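Long-range contacts in fat acid-binding protein (Eubacterium ventriosum, PDB 3NYI), which belongs to the DegV family and probably serves as a fatty-acid-binding protein, holding one stearic acid molecule in this crystal: residues 166-171 with 193-198; 54-59 with 281-286; 135-140 with 291-296. All blocks are in the same frame, centred on the assembly; numbering follows the deposited sequence.

How the interactions relate
Interactions 1 and 2 are neighbours, with centres about 13 Å apart. They meet in one mixed sheet, where strand 285-291 lies beside strand 163-167, and T167 N comes 3.0 Å from I285 O, a probable hydrogen bond. Both also touch the stearic acid, so its hydrocarbon end rests against this part of the sheet. Interaction 3 lies apart, about 29 Å and 32 Å from them between centres. It joins helix 128-143 to the tail that follows strand 285-291. In chain order, interaction 1 falls between the two segments of interaction 2, and those of interactions 2 and 3 alternate. The chain on either side of strand 285-291 thus meets two earlier helices, 48-57 and 128-143.

Interaction 1: residues 166-171 with 193-198; sequences FTVGSL and VKPVII. With STE (stearic acid), chain C.
F166 and I197 form an antiparallel hydrogen-bonded pair that joins strand 163-167 to strand 194-200. I197 N gives F166 O a nearly straight bond of 2.8 Å. F166 N returns one to I197 O at 3.0 Å. The two side chains share a sheet face and are the tight part of the contact. The F166 ring is sandwiched. On one face lies I197 CB, 3.8 Å from the ring centroid, in a CH-pi contact. I197 CG2 reaches the rim at F166 CE2, 3.4 Å away. Over the centre of the opposite face runs the stearic acid chain, at C14. An alanine here would probably leave a gap between the lipid chain and I197, and both would lose the flat surface they rest on. At T167 the first strand ends, and the chain runs on as a loop beside K194 and P195. T167 OG1 donates to P195 O at 2.8 Å, from a position tilted out of the carbonyl plane. Beyond it no further hydrogen bond joins the segments, and G169, L171 and K194 are partly exposed. L171 CD2 still touches the buried P195 at CG, 3.5 Å, and K194 CG lies 3.6 Å from G169 O. The K194 amine leads away to R211 O and G192 O. Two backbone bonds and the T167 hydroxyl thus join the segments, while the F166 ring presents an apolar surface to the fatty acid tail, consistent with lipid binding.

Interaction 2: residues 54-59 with 281-286; sequences RMVDDP and GPYPIG. With STE (stearic acid), chain C.
P282, V56 and the selenomethionine M55 carry this contact in nearly equal shares. All three meet through carbon atoms, and no hydrogen bond crosses between the segments. M55 and V56 lie on the last turn of helix 48-57. P282 belongs to the loop that links helix 274-280 to strand 285-291. V56 CG2 lies 3.7 Å from P282 CB, and the two side chains are oblique to each other. The same methyl also comes 3.7 Å from Y283 OH. With chi1 at 169°, V56 CG1 is anti to the backbone N, and it too reaches that hydroxyl oxygen, at 3.9 Å. Both methyls of V56 therefore face the tip of the tyrosine from one side, and CG2 also rests on the proline. P282 CG in turn lies over one face of the Y283 ring, toward its rim. M55 touches P282 with the base of its side chain, CB to CG at 4.0 Å. Its chain then bends at chi3, 91°, and CE ends 4.1 Å from G281 CA. G281 has a positive phi of 92°, and a side chain at this position would run into both P282 CD and the carbonyl of the preceding residue. Further along, G286 C meets the stearic acid at C18, 3.4 Å away. Around the contact, Y173 of helix 172-177 packs on both M55 and P282. Y244 touches V56, and Y283 O accepts a bond from R213, the first residue of helix 213-231. I285 and G286 then enter the sheet beside T167 of strand 163-167 and G241 of strand 236-242.

Interaction 3: residues 135-140 with 291-296; sequences IDQFVR and RKYETL
The C-terminal tail, after strand 285-291, turns through a short 3-10 segment against helix 128-143, where Y293 meets Q137 and R140. Y293 N donates to Q137 OE1 at 2.8 Å, and this is the direct hydrogen bond between the segments. The N-H points well at the oxygen, 162°, but stands above the plane of the amide. A bend at chi2, -64°, brings Q137 CD to 3.6 Å from R291 O. Q137 OE1 also lies in plane at the edge of the Y293 ring, 3.5 Å from CD2. The other end of the amide is used as well: Q137 NE2 donates to water 1, which donates on to E294 OE1. The amide is thus held at both ends, which probably fixes its rotation. R140 makes a looser contact, its CB 4.2 Å from Y293 CE2. The tail's 3-10 turn, residues 293-295, is stabilised from within. K292 O accepts from both T295 N and T295 OG1. R291 grips that same OG1 side-on with NE and NH2, each at 3.0 Å. On the helix, R140 NE forms a salt bridge with D136 OD2 at 2.8 Å, and its NH2 pairs with D265 OD1. The Y293 hydroxyl is bonded to D144, just past helix 128-143. I237 of strand 236-242 packs on Q137, R140 and K292, and L158 of helix 148-161 touches both Q137 and L296.

Interaction 1: residues 166-171 with 193-198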
loop_
_atom_site.group_PDB
_atom_site.type_symbol
_atom_site.label_atom_id
_atom_site.label_comp_id
_atom_site.label_asym_id
_atom_site.label_seq_id
_atom_site.Cartn_x
_atom_site.Cartn_y
_atom_site.Cartn_z
ATOM N N PHE A 166 -9.301 6.628 -4.808
ATOM C CA PHE A 166 -10.119 5.443 -4.560
ATOM C C PHE A 166 -11.432 5.734 -3.887
ATOM O O PHE A 166 -11.682 6.861 -3.439
ATOM C CB PHE A 166 -9.336 4.384 -3.769
ATOM C CG PHE A 166 -9.013 4.766 -2.339
ATOM C CD1 PHE A 166 -9.664 4.131 -1.279
ATOM C CD2 PHE A 166 -8.029 5.711 -2.050
ATOM C CE1 PHE A 166 -9.365 4.441 0.052
ATOM C CE2 PHE A 166 -7.719 6.029 -0.716
ATOM C CZ PHE A 166 -8.383 5.380 0.337
ATOM N N THR A 167 -12.274 4.706 -3.830
ATOM C CA THR A 167 -13.512 4.797 -3.083
ATOM C C THR A 167 -13.709 3.520 -2.263
ATOM O O THR A 167 -12.982 2.545 -2.443
ATOM C CB THR A 167 -14.711 5.077 -4.016
ATOM O OG1 THR A 167 -15.851 5.457 -3.235
ATOM C CG2 THR A 167 -15.040 3.856 -4.882
ATOM N N VAL A 168 -14.662 3.549 -1.337
ATOM C CA VAL A 168 -14.939 2.401 -0.471
ATOM C C VAL A 168 -16.451 2.224 -0.333
ATOM O O VAL A 168 -17.207 3.051 -0.819
ATOM C CB VAL A 168 -14.310 2.595 0.906
ATOM C CG1 VAL A 168 -12.771 2.634 0.778
ATOM C CG2 VAL A 168 -14.839 3.882 1.558
ATOM N N GLY A 169 -16.895 1.150 0.319
ATOM C CA GLY A 169 -18.323 0.860 0.393
ATOM C C GLY A 169 -19.088 1.603 1.479
ATOM O O GLY A 169 -20.314 1.699 1.432
ATOM N N SER A 170 -18.365 2.137 2.456
ATOM C CA SER A 170 -18.975 2.811 3.600
ATOM C C SER A 170 -17.861 3.456 4.399
ATOM O O SER A 170 -16.686 3.219 4.122
ATOM C CB SER A 170 -19.699 1.794 4.494
ATOM O OG SER A 170 -18.767 0.930 5.133
ATOM N N LEU A 171 -18.219 4.253 5.399
ATOM C CA LEU A 171 -17.218 4.847 6.279
ATOM C C LEU A 171 -17.018 4.018 7.551
ATOM O O LEU A 171 -16.155 4.337 8.364
ATOM C CB LEU A 171 -17.633 6.260 6.690
ATOM C CG LEU A 171 -17.536 7.380 5.653
ATOM C CD1 LEU A 171 -17.776 8.722 6.338
ATOM C CD2 LEU A 171 -16.179 7.365 5.005
ATOM N N VAL A 193 -23.966 8.245 1.890
ATOM C CA VAL A 193 -22.825 8.840 1.196
ATOM C C VAL A 193 -21.544 8.022 1.342
ATOM O O VAL A 193 -21.287 7.425 2.388
ATOM C CB VAL A 193 -22.579 10.298 1.648
ATOM C CG1 VAL A 193 -21.478 10.943 0.811
ATOM C CG2 VAL A 193 -23.867 11.111 1.537
ATOM N N LYS A 194 -20.762 7.978 0.265
ATOM C CA LYS A 194 -19.419 7.408 0.292
ATOM C C LYS A 194 -18.441 8.447 -0.230
ATOM O O LYS A 194 -18.796 9.294 -1.061
ATOM C CB LYS A 194 -19.310 6.126 -0.547
ATOM C CG LYS A 194 -20.230 4.981 -0.109
ATOM C CD LYS A 194 -21.596 5.140 -0.752
ATOM C CE LYS A 194 -22.502 3.946 -0.494
ATOM N NZ LYS A 194 -23.840 4.178 -1.108
ATOM N N PRO A 195 -17.207 8.396 0.273
ATOM C CA PRO A 195 -16.156 9.339 -0.123
ATOM C C PRO A 195 -15.377 8.896 -1.348
ATOM O O PRO A 195 -15.230 7.701 -1.617
ATOM C CB PRO A 195 -15.225 9.329 1.087
ATOM C CG PRO A 195 -15.340 7.899 1.613
ATOM C CD PRO A 195 -16.797 7.531 1.397
ATOM N N VAL A 196 -14.910 9.878 -2.114
ATOM C CA VAL A 196 -13.808 9.652 -3.022
ATOM C C VAL A 196 -12.618 10.120 -2.203
ATOM O O VAL A 196 -12.627 11.233 -1.668
ATOM C CB VAL A 196 -13.907 10.525 -4.278
ATOM C CG1 VAL A 196 -12.636 10.389 -5.115
ATOM C CG2 VAL A 196 -15.148 10.163 -5.096
ATOM N N ILE A 197 -11.604 9.275 -2.093
ATOM C CA ILE A 197 -10.505 9.538 -1.176
ATOM C C ILE A 197 -9.196 9.671 -1.940
ATOM O O ILE A 197 -8.969 8.977 -2.926
ATOM C CB ILE A 197 -10.379 8.387 -0.123
ATOM C CG1 ILE A 197 -11.707 8.197 0.623
ATOM C CG2 ILE A 197 -9.211 8.648 0.863
ATOM C CD1 ILE A 197 -11.719 6.974 1.551
ATOM N N ILE A 198 -8.325 10.555 -1.465
ATOM C CA ILE A 198 -7.015 10.712 -2.055
ATOM C C ILE A 198 -5.971 10.450 -0.996
ATOM O O ILE A 198 -6.033 11.040 0.078
ATOM C CB ILE A 198 -6.788 12.159 -2.580
ATOM C CG1 ILE A 198 -7.840 12.527 -3.622
ATOM C CG2 ILE A 198 -5.372 12.288 -3.142
ATOM C CD1 ILE A 198 -7.768 13.986 -4.095
HETATM C C1 STE C . -1.551 -1.589 12.165
HETATM O O1 STE C . -0.544 -1.109 12.587
HETATM O O2 STE C . -2.350 -2.043 12.930
HETATM C C2 STE C . -1.913 -1.414 10.672
HETATM C C3 STE C . -2.912 -0.244 10.487
HETATM C C4 STE C . -3.352 -0.152 9.004
HETATM C C5 STE C . -4.148 1.146 8.738
HETATM C C6 STE C . -4.620 1.180 7.266
HETATM C C7 STE C . -5.509 2.420 6.992
HETATM C C8 STE C . -5.813 2.477 5.473
HETATM C C9 STE C . -6.720 3.681 5.129
HETATM C C10 STE C . -7.062 3.631 3.615
HETATM C C11 STE C . -5.847 4.119 2.824
HETATM C C12 STE C . -5.394 3.197 1.667
HETATM C C13 STE C . -6.490 2.284 1.094
HETATM C C14 STE C . -6.393 2.394 -0.452
HETATM C C15 STE C . -7.157 1.241 -1.143
HETATM C C16 STE C . -7.343 1.601 -2.638
HETATM C C17 STE C . -6.110 1.137 -3.443
HETATM C C18 STE C . -6.341 1.326 -4.960
#

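Interaction 2: residues 54-59 with 281-286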
loop_
_atom_site.group_PDB
_atom_site.type_symbol
_atom_site.label_atom_id
_atom_site.label_comp_id
_atom_site.label_asym_id
_atom_site.label_seq_id
_atom_site.Cartn_x
_atom_site.Cartn_y
_atom_site.Cartn_z
ATOM N N ARG A 54 -14.845 -13.364 5.544
ATOM C CA ARG A 54 -15.345 -13.168 6.899
ATOM C C ARG A 54 -16.096 -11.849 7.003
ATOM O O ARG A 54 -17.152 -11.777 7.608
ATOM C CB ARG A 54 -14.206 -13.208 7.921
ATOM C CG ARG A 54 -13.602 -14.586 8.134
ATOM C CD ARG A 54 -14.595 -15.526 8.798
ATOM N NE ARG A 54 -15.133 -14.969 10.038
ATOM C CZ ARG A 54 -14.527 -15.045 11.218
ATOM N NH1 ARG A 54 -13.352 -15.654 11.326
ATOM N NH2 ARG A 54 -15.093 -14.510 12.292
HETATM N N MSE A 55 -15.547 -10.795 6.404
HETATM C CA MSE A 55 -16.205 -9.490 6.472
HETATM C C MSE A 55 -17.473 -9.438 5.633
HETATM O O MSE A 55 -18.461 -8.824 6.033
HETATM C CB MSE A 55 -15.257 -8.359 6.053
HETATM C CG MSE A 55 -14.021 -8.242 6.920
HETATM SE SE MSE A 55 -12.978 -6.671 6.343
HETATM C CE MSE A 55 -13.717 -5.372 7.468
ATOM N N VAL A 56 -17.435 -10.061 4.458
ATOM C CA VAL A 56 -18.595 -10.068 3.572
ATOM C C VAL A 56 -19.745 -10.891 4.170
ATOM O O VAL A 56 -20.915 -10.512 4.069
ATOM C CB VAL A 56 -18.241 -10.589 2.165
ATOM C CG1 VAL A 56 -19.498 -10.849 1.365
ATOM C CG2 VAL A 56 -17.336 -9.588 1.432
ATOM N N ASP A 57 -19.402 -12.008 4.803
ATOM C CA ASP A 57 -20.397 -12.859 5.453
ATOM C C ASP A 57 -21.006 -12.198 6.687
ATOM O O ASP A 57 -22.098 -12.561 7.110
ATOM C CB ASP A 57 -19.775 -14.200 5.857
ATOM C CG ASP A 57 -19.411 -15.063 4.662
ATOM O OD1 ASP A 57 -19.979 -14.845 3.571
ATOM O OD2 ASP A 57 -18.560 -15.968 4.819
ATOM N N ASP A 58 -20.300 -11.235 7.271
ATOM C CA ASP A 58 -20.756 -10.630 8.521
ATOM C C ASP A 58 -20.476 -9.128 8.580
ATOM O O ASP A 58 -19.423 -8.701 9.059
ATOM C CB ASP A 58 -20.115 -11.346 9.717
ATOM C CG ASP A 58 -20.646 -10.850 11.052
ATOM O OD1 ASP A 58 -21.433 -9.883 11.061
ATOM O OD2 ASP A 58 -20.271 -11.429 12.095
ATOM N N PRO A 59 -21.437 -8.320 8.110
ATOM C CA PRO A 59 -21.317 -6.862 7.981
ATOM C C PRO A 59 -21.129 -6.151 9.316
ATOM O O PRO A 59 -20.877 -4.943 9.334
ATOM C CB PRO A 59 -22.663 -6.454 7.369
ATOM C CG PRO A 59 -23.209 -7.699 6.761
ATOM C CD PRO A 59 -22.744 -8.805 7.646
ATOM N N GLY A 281 -13.030 -1.794 4.667
ATOM C CA GLY A 281 -14.126 -2.682 4.358
ATOM C C GLY A 281 -13.754 -3.494 3.135
ATOM O O GLY A 281 -12.717 -3.252 2.524
ATOM N N PRO A 282 -14.607 -4.454 2.754
ATOM C CA PRO A 282 -14.254 -5.360 1.660
ATOM C C PRO A 282 -14.463 -4.768 0.263
ATOM O O PRO A 282 -14.200 -5.480 -0.707
ATOM C CB PRO A 282 -15.229 -6.546 1.845
ATOM C CG PRO A 282 -16.253 -6.098 2.863
ATOM C CD PRO A 282 -15.986 -4.669 3.228
ATOM N N TYR A 283 -14.903 -3.516 0.139
ATOM C CA TYR A 283 -15.180 -2.981 -1.206
ATOM C C TYR A 283 -14.355 -1.772 -1.673
ATOM O O TYR A 283 -14.893 -0.890 -2.338
ATOM C CB TYR A 283 -16.671 -2.676 -1.350
ATOM C CG TYR A 283 -17.522 -3.848 -0.923
ATOM C CD1 TYR A 283 -17.481 -5.045 -1.624
ATOM C CD2 TYR A 283 -18.340 -3.767 0.195
ATOM C CE1 TYR A 283 -18.243 -6.130 -1.227
ATOM C CE2 TYR A 283 -19.109 -4.844 0.597
ATOM C CZ TYR A 283 -19.058 -6.020 -0.118
ATOM O OH TYR A 283 -19.821 -7.091 0.281
ATOM N N PRO A 284 -13.045 -1.741 -1.373
ATOM C CA PRO A 284 -12.264 -0.617 -1.905
ATOM C C PRO A 284 -11.947 -0.831 -3.382
ATOM O O PRO A 284 -11.815 -1.975 -3.810
ATOM C CB PRO A 284 -10.961 -0.687 -1.107
ATOM C CG PRO A 284 -10.852 -2.139 -0.646
ATOM C CD PRO A 284 -12.189 -2.812 -0.839
ATOM N N ILE A 285 -11.824 0.249 -4.148
ATOM C CA ILE A 285 -11.404 0.125 -5.540
ATOM C C ILE A 285 -10.812 1.452 -5.987
ATOM O O ILE A 285 -11.294 2.513 -5.609
ATOM C CB ILE A 285 -12.568 -0.291 -6.456
ATOM C CG1 ILE A 285 -12.066 -0.527 -7.886
ATOM C CG2 ILE A 285 -13.702 0.734 -6.409
ATOM C CD1 ILE A 285 -12.994 -1.394 -8.726
ATOM N N GLY A 286 -9.734 1.401 -6.749
ATOM C CA GLY A 286 -9.064 2.640 -7.097
ATOM C C GLY A 286 -7.803 2.412 -7.880
ATOM O O GLY A 286 -7.553 1.313 -8.372
HETATM C C1 STE C . -1.551 -1.589 12.165
HETATM O O1 STE C . -0.544 -1.109 12.587
HETATM O O2 STE C . -2.350 -2.043 12.930
HETATM C C2 STE C . -1.913 -1.414 10.672
HETATM C C3 STE C . -2.912 -0.244 10.487
HETATM C C4 STE C . -3.352 -0.152 9.004
HETATM C C5 STE C . -4.148 1.146 8.738
HETATM C C6 STE C . -4.620 1.180 7.266
HETATM C C7 STE C . -5.509 2.420 6.992
HETATM C C8 STE C . -5.813 2.477 5.473
HETATM C C9 STE C . -6.720 3.681 5.129
HETATM C C10 STE C . -7.062 3.631 3.615
HETATM C C11 STE C . -5.847 4.119 2.824
HETATM C C12 STE C . -5.394 3.197 1.667
HETATM C C13 STE C . -6.490 2.284 1.094
HETATM C C14 STE C . -6.393 2.394 -0.452
HETATM C C15 STE C . -7.157 1.241 -1.143
HETATM C C16 STE C . -7.343 1.601 -2.638
HETATM C C17 STE C . -6.110 1.137 -3.443
HETATM C C18 STE C . -6.341 1.326 -4.960
#

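Interaction 3: residues 135-140 with 291-296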
loop_
_atom_site.group_PDB
_atom_site.type_symbol
_atom_site.label_atom_id
_atom_site.label_comp_id
_atom_site.label_asym_id
_atom_site.label_seq_id
_atom_site.Cartn_x
_atom_site.Cartn_y
_atom_site.Cartn_z
ATOM N N ILE A 135 8.173 0.634 -4.158
ATOM C CA ILE A 135 9.117 -0.457 -4.116
ATOM C C ILE A 135 9.572 -0.814 -5.526
ATOM O O ILE A 135 10.757 -1.002 -5.788
ATOM C CB ILE A 135 8.507 -1.686 -3.435
ATOM C CG1 ILE A 135 8.361 -1.407 -1.938
ATOM C CG2 ILE A 135 9.394 -2.878 -3.653
ATOM C CD1 ILE A 135 7.385 -2.386 -1.208
ATOM N N ASP A 136 8.616 -0.885 -6.435
ATOM C CA ASP A 136 8.931 -1.198 -7.825
ATOM C C ASP A 136 9.844 -0.155 -8.492
ATOM O O ASP A 136 10.725 -0.512 -9.270
ATOM C CB ASP A 136 7.649 -1.416 -8.637
ATOM C CG ASP A 136 7.937 -1.866 -10.060
ATOM O OD1 ASP A 136 8.579 -2.929 -10.232
ATOM O OD2 ASP A 136 7.548 -1.132 -10.991
ATOM N N GLN A 137 9.663 1.124 -8.184
ATOM C CA GLN A 137 10.601 2.119 -8.707
ATOM C C GLN A 137 12.001 1.823 -8.174
ATOM O O GLN A 137 12.977 1.908 -8.903
ATOM C CB GLN A 137 10.178 3.545 -8.357
ATOM C CG GLN A 137 8.995 4.057 -9.177
ATOM C CD GLN A 137 9.327 4.156 -10.665
ATOM O OE1 GLN A 137 10.337 4.744 -11.038
ATOM N NE2 GLN A 137 8.484 3.563 -11.513
ATOM N N PHE A 138 12.095 1.445 -6.899
ATOM C CA PHE A 138 13.385 1.123 -6.301
ATOM C C PHE A 138 13.993 -0.118 -6.952
ATOM O O PHE A 138 15.175 -0.137 -7.277
ATOM C CB PHE A 138 13.243 0.899 -4.781
ATOM C CG PHE A 138 14.505 1.172 -4.028
ATOM C CD1 PHE A 138 14.848 2.473 -3.689
ATOM C CD2 PHE A 138 15.365 0.137 -3.685
ATOM C CE1 PHE A 138 16.022 2.743 -3.019
ATOM C CE2 PHE A 138 16.544 0.397 -3.008
ATOM C CZ PHE A 138 16.872 1.702 -2.673
ATOM N N VAL A 139 13.176 -1.154 -7.133
ATOM C CA VAL A 139 13.615 -2.366 -7.825
ATOM C C VAL A 139 14.125 -2.032 -9.229
ATOM O O VAL A 139 15.171 -2.530 -9.657
ATOM C CB VAL A 139 12.488 -3.417 -7.915
ATOM C CG1 VAL A 139 12.860 -4.526 -8.910
ATOM C CG2 VAL A 139 12.177 -3.992 -6.527
ATOM N N ARG A 140 13.392 -1.178 -9.932
ATOM C CA ARG A 140 13.806 -0.728 -11.268
ATOM C C ARG A 140 15.168 -0.036 -11.253
ATOM O O ARG A 140 16.049 -0.358 -12.057
ATOM C CB ARG A 140 12.771 0.211 -11.872
ATOM C CG ARG A 140 11.456 -0.442 -12.240
ATOM C CD ARG A 140 10.449 0.611 -12.680
ATOM N NE ARG A 140 9.139 0.027 -12.954
ATOM C CZ ARG A 140 8.459 0.236 -14.075
ATOM N NH1 ARG A 140 8.960 1.025 -15.025
ATOM N NH2 ARG A 140 7.277 -0.341 -14.246
ATOM N N ARG A 291 5.613 8.815 -10.172
ATOM C CA ARG A 291 6.481 9.310 -11.239
ATOM C C ARG A 291 7.465 8.221 -11.635
ATOM O O ARG A 291 7.919 7.460 -10.787
ATOM C CB ARG A 291 7.280 10.542 -10.791
ATOM C CG ARG A 291 6.557 11.865 -10.916
ATOM C CD ARG A 291 6.401 12.259 -12.366
ATOM N NE ARG A 291 7.681 12.593 -12.980
ATOM C CZ ARG A 291 8.169 13.828 -13.065
ATOM N NH1 ARG A 291 7.496 14.856 -12.558
ATOM N NH2 ARG A 291 9.338 14.029 -13.648
ATOM N N LYS A 292 7.795 8.146 -12.922
ATOM C CA LYS A 292 8.891 7.275 -13.354
ATOM C C LYS A 292 10.208 7.915 -12.942
ATOM O O LYS A 292 10.474 9.066 -13.293
ATOM C CB LYS A 292 8.884 7.077 -14.872
ATOM C CG LYS A 292 7.576 6.609 -15.454
ATOM C CD LYS A 292 7.556 6.989 -16.946
ATOM C CE LYS A 292 6.461 6.282 -17.709
ATOM N NZ LYS A 292 6.587 6.565 -19.170
ATOM N N TYR A 293 11.036 7.184 -12.200
ATOM C CA TYR A 293 12.292 7.769 -11.715
ATOM C C TYR A 293 13.133 8.407 -12.833
ATOM O O TYR A 293 13.814 9.398 -12.595
ATOM C CB TYR A 293 13.132 6.753 -10.931
ATOM C CG TYR A 293 14.014 5.890 -11.803
ATOM C CD1 TYR A 293 15.297 6.304 -12.151
ATOM C CD2 TYR A 293 13.565 4.664 -12.281
ATOM C CE1 TYR A 293 16.107 5.520 -12.959
ATOM C CE2 TYR A 293 14.370 3.873 -13.082
ATOM C CZ TYR A 293 15.637 4.309 -13.420
ATOM O OH TYR A 293 16.438 3.520 -14.214
ATOM N N GLU A 294 13.078 7.832 -14.035
ATOM C CA GLU A 294 13.878 8.306 -15.181
ATOM C C GLU A 294 13.607 9.761 -15.521
ATOM O O GLU A 294 14.437 10.431 -16.144
ATOM C CB GLU A 294 13.576 7.492 -16.447
ATOM C CG GLU A 294 13.926 6.031 -16.362
ATOM C CD GLU A 294 12.737 5.181 -15.973
ATOM O OE1 GLU A 294 11.880 5.675 -15.209
ATOM O OE2 GLU A 294 12.661 4.021 -16.435
ATOM N N THR A 295 12.429 10.234 -15.139
ATOM C CA THR A 295 11.965 11.551 -15.544
ATOM C C THR A 295 12.293 12.620 -14.504
ATOM O O THR A 295 12.073 13.813 -14.729
ATOM C CB THR A 295 10.444 11.526 -15.838
ATOM O OG1 THR A 295 9.723 11.251 -14.633
ATOM C CG2 THR A 295 10.124 10.440 -16.849
ATOM N N LEU A 296 12.839 12.198 -13.369
ATOM C CA LEU A 296 13.056 13.123 -12.262
ATOM C C LEU A 296 14.313 13.963 -12.437
ATOM O O LEU A 296 15.276 13.530 -13.070
ATOM C CB LEU A 296 13.099 12.374 -10.926
ATOM C CG LEU A 296 11.726 11.866 -10.499
ATOM C CD1 LEU A 296 11.846 11.009 -9.247
ATOM C CD2 LEU A 296 10.784 13.034 -10.273
HETATM O O HOH W 1 9.963 3.882 -14.243
#